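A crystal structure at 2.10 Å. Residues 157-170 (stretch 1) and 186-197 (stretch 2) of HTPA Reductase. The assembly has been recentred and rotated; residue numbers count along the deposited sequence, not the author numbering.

Stretch 1, residues 157-170: QVTESHQSTKADVS
Stretch 2 (186-197) DFKDEQVELVRD

Residues 157-162 form a strand that runs parallel to the short strand 193-195, their axes inclined by 28° and 4.8 Å apart at closest approach. Thr159 pairs with Glu193 (CA to CA 4.6 Å) and Glu160 with Leu194 (5.3 Å, CA to CA). As parallel pairing requires, bonds alternate in direction: Glu193 N donates to Val158 O (2.9 Å), Glu160 N to Glu193 O (3.1 Å) and Val195 N to Glu160 O (2.9 Å), all nearly linear. Before the ladder, a water accepts from Val158 N (2.9 Å) and donates to Gln191 O (2.7 Å), bridging the strand to the end of the 3-10 segment 189-191.

Thr159 (m), Glu193 (t) and Val195 (t) share one sheet face, where Thr159 CG2 lies 3.4 Å from Val195 CG2. Glu160 and Leu194 (m, t) occupy the other. Val158, Val169 and Val192, all t, suit an apolar cluster: Val192 CG2 is 4.2 Å from Val158 CG1 and 3.8 Å from Val169 CG1, while Phe187 CZ reaches Val158 CG2 (3.7 Å).

Beyond the ladder, phi/psi of -127/-15 turn the chain at Arg196, whose long side chain (m, m, t, chi4 -92°) reaches back to stretch 1. Its guanidinium has several donors, and each finds an acceptor. NE and NH2 both donate to Lys166 O (3.0 and 3.2 Å), at the end of the type II turn 163-166. NH2 also forms a salt bridge with Glu160 OE1 (2.7 Å); NH1 reaches the same OE1 (3.0 Å), the carbonyl Val195 O of the preceding residue (2.9 Å) and, weakly, Glu160 O (3.1 Å).

Glu160 (chi1 p, chi2 107°) is buried, yet its carboxylate is fully engaged: OE1 also accepts from His162 ND1 (2.9 Å), and OE2 from Ser170 N (3.0 Å). OE1 thus holds Arg196 and His162, while OE2 holds the backbone N of Ser170; Lys166 O, not Glu160, secures Arg196 to the loop.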

ATOM      1  N   GLN A 157      15.303  -5.264  -3.746  1.00 39.82           N
ATOM      2  CA  GLN A 157      16.371  -4.357  -3.339  1.00 40.34           C
ATOM      3  C   GLN A 157      15.741  -3.290  -2.474  1.00 39.28           C
ATOM      4  O   GLN A 157      14.624  -2.816  -2.751  1.00 38.25           O
ATOM      5  CB  GLN A 157      17.013  -3.661  -4.513  1.00 41.38           C
ATOM      6  CG  GLN A 157      17.659  -4.565  -5.541  1.00 43.44           C
ATOM      7  CD  GLN A 157      17.636  -3.924  -6.914  1.00 44.04           C
ATOM      8  OE1 GLN A 157      18.668  -3.509  -7.417  1.00 46.01           O
ATOM      9  NE2 GLN A 157      16.443  -3.772  -7.489  1.00 43.46           N
ATOM     10  N   VAL A 158      16.459  -2.886  -1.439  1.00 39.28           N
ATOM     11  CA  VAL A 158      16.014  -1.850  -0.536  1.00 38.70           C
ATOM     12  C   VAL A 158      17.164  -0.876  -0.373  1.00 39.53           C
ATOM     13  O   VAL A 158      18.285  -1.264  -0.115  1.00 40.34           O
ATOM     14  CB  VAL A 158      15.602  -2.406   0.827  1.00 39.05           C
ATOM     15  CG1 VAL A 158      15.108  -1.284   1.709  1.00 39.00           C
ATOM     16  CG2 VAL A 158      14.530  -3.474   0.676  1.00 38.45           C
ATOM     17  N   THR A 159      16.856   0.391  -0.619  1.00 39.09           N
ATOM     18  CA  THR A 159      17.793   1.475  -0.481  1.00 39.90           C
ATOM     19  C   THR A 159      17.177   2.495   0.482  1.00 39.49           C
ATOM     20  O   THR A 159      15.942   2.697   0.509  1.00 38.15           O
ATOM     21  CB  THR A 159      18.094   2.120  -1.849  1.00 39.98           C
ATOM     22  OG1 THR A 159      18.537   1.134  -2.774  1.00 40.51           O
ATOM     23  CG2 THR A 159      19.225   3.118  -1.741  1.00 41.42           C
ATOM     24  N   GLU A 160      18.034   3.090   1.304  1.00 40.52           N
ATOM     25  CA  GLU A 160      17.591   4.148   2.190  1.00 40.71           C
ATOM     26  C   GLU A 160      18.696   5.112   2.573  1.00 41.66           C
ATOM     27  O   GLU A 160      19.861   4.743   2.658  1.00 42.75           O
ATOM     28  CB  GLU A 160      16.929   3.581   3.472  1.00 41.47           C
ATOM     29  CG  GLU A 160      17.838   2.740   4.408  1.00 43.40           C
ATOM     30  CD  GLU A 160      18.213   3.464   5.713  1.00 45.63           C
ATOM     31  OE1 GLU A 160      19.053   4.408   5.677  1.00 46.70           O
ATOM     32  OE2 GLU A 160      17.664   3.118   6.793  1.00 46.75           O
ATOM     33  N   SER A 161      18.285   6.350   2.785  1.00 41.30           N
ATOM     34  CA  SER A 161      19.162   7.435   3.087  1.00 42.53           C
ATOM     35  C   SER A 161      18.706   8.154   4.368  1.00 43.32           C
ATOM     36  O   SER A 161      17.532   8.400   4.586  1.00 42.46           O
ATOM     37  CB  SER A 161      19.212   8.400   1.916  1.00 42.04           C
ATOM     38  OG  SER A 161      20.057   9.480   2.225  1.00 43.47           O
ATOM     39  N   HIS A 162      19.688   8.467   5.194  1.00 45.23           N
ATOM     40  CA  HIS A 162      19.531   9.146   6.498  1.00 46.81           C
ATOM     41  C   HIS A 162      20.826   9.923   6.678  1.00 48.70           C
ATOM     42  O   HIS A 162      21.813   9.638   5.977  1.00 48.59           O
ATOM     43  CB  HIS A 162      19.410   8.147   7.644  1.00 47.78           C
ATOM     44  CG  HIS A 162      18.037   7.580   7.821  1.00 46.60           C
ATOM     45  ND1 HIS A 162      17.584   6.480   7.124  1.00 44.92           N
ATOM     46  CD2 HIS A 162      17.015   7.954   8.628  1.00 47.19           C
ATOM     47  CE1 HIS A 162      16.342   6.204   7.491  1.00 44.41           C
ATOM     48  NE2 HIS A 162      15.973   7.086   8.399  1.00 45.74           N
ATOM     49  N   GLN A 163      20.832  10.880   7.610  1.00 50.53           N
ATOM     50  CA  GLN A 163      22.071  11.585   7.982  1.00 52.88           C
ATOM     51  C   GLN A 163      23.179  10.537   8.258  1.00 54.36           C
ATOM     52  O   GLN A 163      22.916   9.427   8.794  1.00 54.30           O
ATOM     53  CB  GLN A 163      21.880  12.497   9.210  1.00 54.92           C
ATOM     54  N   SER A 164      24.397  10.872   7.822  1.00 55.88           N
ATOM     55  CA  SER A 164      25.619  10.119   8.124  1.00 58.09           C
ATOM     56  C   SER A 164      25.802   9.712   9.605  1.00 60.61           C
ATOM     57  O   SER A 164      25.360  10.425  10.524  1.00 61.58           O
ATOM     58  CB  SER A 164      26.855  10.958   7.721  1.00 59.88           C
ATOM     59  OG  SER A 164      26.941  11.159   6.314  1.00 58.47           O
ATOM     60  N   THR A 165      26.416   8.535   9.798  1.00 61.68           N
ATOM     61  CA  THR A 165      26.558   7.831  11.084  1.00 64.06           C
ATOM     62  C   THR A 165      25.362   6.910  11.443  1.00 62.99           C
ATOM     63  O   THR A 165      25.522   6.102  12.339  1.00 64.68           O
ATOM     64  CB  THR A 165      27.019   8.739  12.314  1.00 67.12           C
ATOM     65  OG1 THR A 165      25.921   9.488  12.856  1.00 66.34           O
ATOM     66  CG2 THR A 165      28.197   9.692  11.944  1.00 68.37           C
ATOM     67  N   LYS A 166      24.203   6.993  10.743  1.00 60.70           N
ATOM     68  CA  LYS A 166      23.185   5.917  10.863  1.00 59.82           C
ATOM     69  C   LYS A 166      23.769   4.613  10.322  1.00 59.88           C
ATOM     70  O   LYS A 166      23.715   4.375   9.119  1.00 58.06           O
ATOM     71  CB  LYS A 166      21.839   6.215  10.182  1.00 57.19           C
ATOM     72  CG  LYS A 166      20.742   6.693  11.117  1.00 57.95           C
ATOM     73  CD  LYS A 166      20.788   8.183  11.384  1.00 58.90           C
ATOM     74  CE  LYS A 166      19.571   8.582  12.203  1.00 59.65           C
ATOM     75  NZ  LYS A 166      19.850   9.838  12.954  1.00 61.89           N
ATOM     76  N   ALA A 167      24.356   3.815  11.214  1.00 62.57           N
ATOM     77  CA  ALA A 167      24.917   2.493  10.845  1.00 63.34           C
ATOM     78  C   ALA A 167      23.851   1.442  10.599  1.00 61.60           C
ATOM     79  O   ALA A 167      24.101   0.486   9.851  1.00 61.32           O
ATOM     80  CB  ALA A 167      25.902   1.974  11.889  1.00 67.07           C
ATOM     81  N   ASP A 168      22.686   1.605  11.220  1.00 61.11           N
ATOM     82  CA  ASP A 168      21.674   0.539  11.304  1.00 60.17           C
ATOM     83  C   ASP A 168      20.508   0.876  10.407  1.00 56.61           C
ATOM     84  O   ASP A 168      20.148   2.052  10.203  1.00 55.13           O
ATOM     85  CB  ASP A 168      21.189   0.271  12.752  1.00 62.87           C
ATOM     86  CG  ASP A 168      20.809   1.538  13.503  1.00 63.92           C
ATOM     87  OD1 ASP A 168      20.529   2.580  12.854  1.00 62.15           O
ATOM     88  OD2 ASP A 168      20.872   1.517  14.768  1.00 67.11           O
ATOM     89  N   VAL A 169      19.938  -0.185   9.844  1.00 55.03           N
ATOM     90  CA  VAL A 169      18.762  -0.088   8.982  1.00 51.90           C
ATOM     91  C   VAL A 169      17.632   0.539   9.808  1.00 51.88           C
ATOM     92  O   VAL A 169      17.433   0.129  10.981  1.00 54.18           O
ATOM     93  CB  VAL A 169      18.312  -1.499   8.530  1.00 51.22           C
ATOM     94  CG1 VAL A 169      17.058  -1.418   7.673  1.00 48.51           C
ATOM     95  CG2 VAL A 169      19.440  -2.276   7.834  1.00 51.70           C
ATOM     96  N   SER A 170      16.886   1.506   9.241  1.00 43.64           N
ATOM     97  CA  SER A 170      15.810   2.176   9.998  1.00 42.48           C
ATOM     98  C   SER A 170      14.748   1.187  10.456  1.00 40.45           C
ATOM     99  O   SER A 170      14.457   0.205   9.733  1.00 38.79           O
ATOM    100  CB  SER A 170      15.157   3.316   9.172  1.00 42.78           C
ATOM    101  OG  SER A 170      14.143   2.852   8.292  1.00 40.82           O
ATOM    102  N   ASP A 186      13.133 -13.038  -0.228  1.00 50.14           N
ATOM    103  CA  ASP A 186      14.177 -13.753   0.521  1.00 52.42           C
ATOM    104  C   ASP A 186      15.270 -12.721   0.487  1.00 51.89           C
ATOM    105  O   ASP A 186      15.777 -12.386  -0.575  1.00 51.33           O
ATOM    106  CB  ASP A 186      14.563 -15.089  -0.175  1.00 54.80           C
ATOM    107  CG  ASP A 186      13.333 -16.055  -0.319  1.00 55.63           C
ATOM    108  OD1 ASP A 186      12.677 -16.233   0.719  1.00 55.82           O
ATOM    109  OD2 ASP A 186      12.932 -16.515  -1.448  1.00 56.15           O
ATOM    110  N   PHE A 187      15.599 -12.160   1.646  1.00 51.78           N
ATOM    111  CA  PHE A 187      16.370 -10.909   1.691  1.00 51.23           C
ATOM    112  C   PHE A 187      16.810 -10.723   3.131  1.00 52.36           C
ATOM    113  O   PHE A 187      15.971 -10.661   4.023  1.00 51.65           O
ATOM    114  CB  PHE A 187      15.476  -9.751   1.232  1.00 48.48           C
ATOM    115  CG  PHE A 187      16.153  -8.416   1.138  1.00 47.54           C
ATOM    116  CD1 PHE A 187      16.181  -7.548   2.236  1.00 46.90           C
ATOM    117  CD2 PHE A 187      16.721  -7.989  -0.048  1.00 47.45           C
ATOM    118  CE1 PHE A 187      16.755  -6.280   2.128  1.00 46.20           C
ATOM    119  CE2 PHE A 187      17.319  -6.735  -0.149  1.00 46.93           C
ATOM    120  CZ  PHE A 187      17.314  -5.863   0.931  1.00 46.23           C
ATOM    121  N   LYS A 188      18.115 -10.661   3.351  1.00 54.54           N
ATOM    122  CA  LYS A 188      18.665 -10.392   4.683  1.00 55.96           C
ATOM    123  C   LYS A 188      18.717  -8.892   4.949  1.00 54.09           C
ATOM    124  O   LYS A 188      18.932  -8.102   4.036  1.00 52.78           O
ATOM    125  CB  LYS A 188      20.084 -10.950   4.802  1.00 59.36           C
ATOM    126  CG  LYS A 188      20.247 -12.428   4.501  1.00 61.99           C
ATOM    127  CD  LYS A 188      21.726 -12.748   4.261  1.00 65.26           C
ATOM    128  CE  LYS A 188      22.144 -12.351   2.827  1.00 65.17           C
ATOM    129  NZ  LYS A 188      23.604 -12.041   2.723  1.00 67.69           N
ATOM    130  N   ASP A 189      18.601  -8.526   6.224  1.00 54.50           N
ATOM    131  CA  ASP A 189      18.704  -7.130   6.668  1.00 53.09           C
ATOM    132  C   ASP A 189      19.983  -6.446   6.187  1.00 54.22           C
ATOM    133  O   ASP A 189      19.944  -5.297   5.798  1.00 53.21           O
ATOM    134  CB  ASP A 189      18.585  -7.058   8.190  1.00 53.58           C
ATOM    135  CG  ASP A 189      17.182  -7.414   8.692  1.00 52.34           C
ATOM    136  OD1 ASP A 189      16.201  -7.218   7.935  1.00 50.57           O
ATOM    137  OD2 ASP A 189      17.050  -7.886   9.842  1.00 53.43           O
ATOM    138  N   GLU A 190      21.082  -7.179   6.144  1.00 56.68           N
ATOM    139  CA  GLU A 190      22.386  -6.648   5.709  1.00 58.39           C
ATOM    140  C   GLU A 190      22.410  -6.159   4.253  1.00 57.06           C
ATOM    141  O   GLU A 190      23.196  -5.269   3.892  1.00 57.95           O
ATOM    142  CB  GLU A 190      23.579  -7.623   5.990  1.00 62.09           C
ATOM    143  CG  GLU A 190      23.365  -9.120   6.400  1.00 63.81           C
ATOM    144  CD  GLU A 190      22.913  -9.355   7.868  1.00 64.25           C
ATOM    145  OE1 GLU A 190      21.674  -9.421   8.042  1.00 62.08           O
ATOM    146  OE2 GLU A 190      23.748  -9.464   8.860  1.00 66.72           O
ATOM    147  N   GLN A 191      21.524  -6.721   3.434  1.00 55.30           N
ATOM    148  CA  GLN A 191      21.416  -6.349   2.043  1.00 53.83           C
ATOM    149  C   GLN A 191      20.757  -4.977   1.796  1.00 51.14           C
ATOM    150  O   GLN A 191      20.794  -4.502   0.662  1.00 50.46           O
ATOM    151  CB  GLN A 191      20.619  -7.391   1.273  1.00 53.34           C
ATOM    152  CG  GLN A 191      21.281  -8.755   1.191  1.00 55.71           C
ATOM    153  CD  GLN A 191      20.446  -9.694   0.334  1.00 55.08           C
ATOM    154  OE1 GLN A 191      19.734 -10.544   0.858  1.00 55.11           O
ATOM    155  NE2 GLN A 191      20.482  -9.493  -0.974  1.00 54.39           N
ATOM    156  N   VAL A 192      20.191  -4.326   2.827  1.00 49.42           N
ATOM    157  CA  VAL A 192      19.744  -2.953   2.690  1.00 47.37           C
ATOM    158  C   VAL A 192      20.952  -2.157   2.277  1.00 48.53           C
ATOM    159  O   VAL A 192      22.009  -2.387   2.754  1.00 50.63           O
ATOM    160  CB  VAL A 192      19.142  -2.368   3.982  1.00 46.36           C
ATOM    161  CG1 VAL A 192      18.859  -0.874   3.847  1.00 45.09           C
ATOM    162  CG2 VAL A 192      17.849  -3.090   4.323  1.00 45.04           C
ATOM    163  N   GLU A 193      20.775  -1.255   1.319  1.00 47.45           N
ATOM    164  CA  GLU A 193      21.846  -0.394   0.803  1.00 48.86           C
ATOM    165  C   GLU A 193      21.707   0.976   1.474  1.00 48.10           C
ATOM    166  O   GLU A 193      20.848   1.802   1.111  1.00 46.18           O
ATOM    167  CB  GLU A 193      21.727  -0.264  -0.705  1.00 48.57           C
ATOM    168  CG  GLU A 193      22.902   0.377  -1.403  1.00 50.80           C
ATOM    169  CD  GLU A 193      22.805   0.253  -2.931  1.00 50.90           C
ATOM    170  OE1 GLU A 193      21.869  -0.381  -3.523  1.00 49.34           O
ATOM    171  OE2 GLU A 193      23.705   0.801  -3.577  1.00 52.72           O
ATOM    172  N   LEU A 194      22.536   1.209   2.498  1.00 49.58           N
ATOM    173  CA  LEU A 194      22.588   2.507   3.158  1.00 49.47           C
ATOM    174  C   LEU A 194      23.322   3.492   2.255  1.00 50.88           C
ATOM    175  O   LEU A 194      24.469   3.301   1.918  1.00 53.42           O
ATOM    176  CB  LEU A 194      23.308   2.402   4.508  1.00 51.14           C
ATOM    177  CG  LEU A 194      22.832   1.330   5.500  1.00 50.47           C
ATOM    178  CD1 LEU A 194      23.599   1.449   6.808  1.00 52.35           C
ATOM    179  CD2 LEU A 194      21.336   1.365   5.768  1.00 47.51           C
ATOM    180  N   VAL A 195      22.634   4.541   1.849  1.00 49.69           N
ATOM    181  CA  VAL A 195      23.221   5.626   1.078  1.00 51.30           C
ATOM    182  C   VAL A 195      23.624   6.708   2.080  1.00 52.44           C
ATOM    183  O   VAL A 195      22.778   7.266   2.758  1.00 50.49           O
ATOM    184  CB  VAL A 195      22.194   6.189   0.070  1.00 49.46           C
ATOM    185  CG1 VAL A 195      22.771   7.373  -0.667  1.00 51.33           C
ATOM    186  CG2 VAL A 195      21.798   5.105  -0.919  1.00 48.50           C
ATOM    187  N   ARG A 196      24.923   6.963   2.181  1.00 55.75           N
ATOM    188  CA  ARG A 196      25.457   7.920   3.162  1.00 57.76           C
ATOM    189  C   ARG A 196      26.362   9.016   2.565  1.00 61.10           C
ATOM    190  O   ARG A 196      26.612  10.027   3.235  1.00 62.44           O
ATOM    191  CB  ARG A 196      26.153   7.164   4.311  1.00 59.05           C
ATOM    192  CG  ARG A 196      25.244   6.166   5.054  1.00 56.43           C
ATOM    193  CD  ARG A 196      24.182   6.885   5.878  1.00 54.15           C
ATOM    194  NE  ARG A 196      23.260   6.052   6.668  1.00 51.89           N
ATOM    195  CZ  ARG A 196      22.065   5.597   6.265  1.00 49.24           C
ATOM    196  NH1 ARG A 196      21.615   5.803   5.027  1.00 48.27           N
ATOM    197  NH2 ARG A 196      21.307   4.880   7.088  1.00 47.63           N
ATOM    198  N   ASP A 197      26.832   8.846   1.324  1.00 62.85           N
ATOM    199  CA  ASP A 197      27.539   9.907   0.583  1.00 65.99           C
ATOM    200  C   ASP A 197      26.564  11.035   0.202  1.00 64.75           C
ATOM    201  O   ASP A 197      25.587  10.761  -0.481  1.00 62.21           O
ATOM    202  CB  ASP A 197      28.157   9.306  -0.686  1.00 67.46           C
ATOM    203  CG  ASP A 197      28.922  10.329  -1.542  1.00 70.59           C
ATOM    204  OD1 ASP A 197      29.194  11.479  -1.114  1.00 72.25           O
ATOM    205  OD2 ASP A 197      29.275   9.952  -2.683  1.00 71.57           O
TER
HETATM  206  O   HOH W   1      19.112  -4.135  -1.396  1.00 37.80           O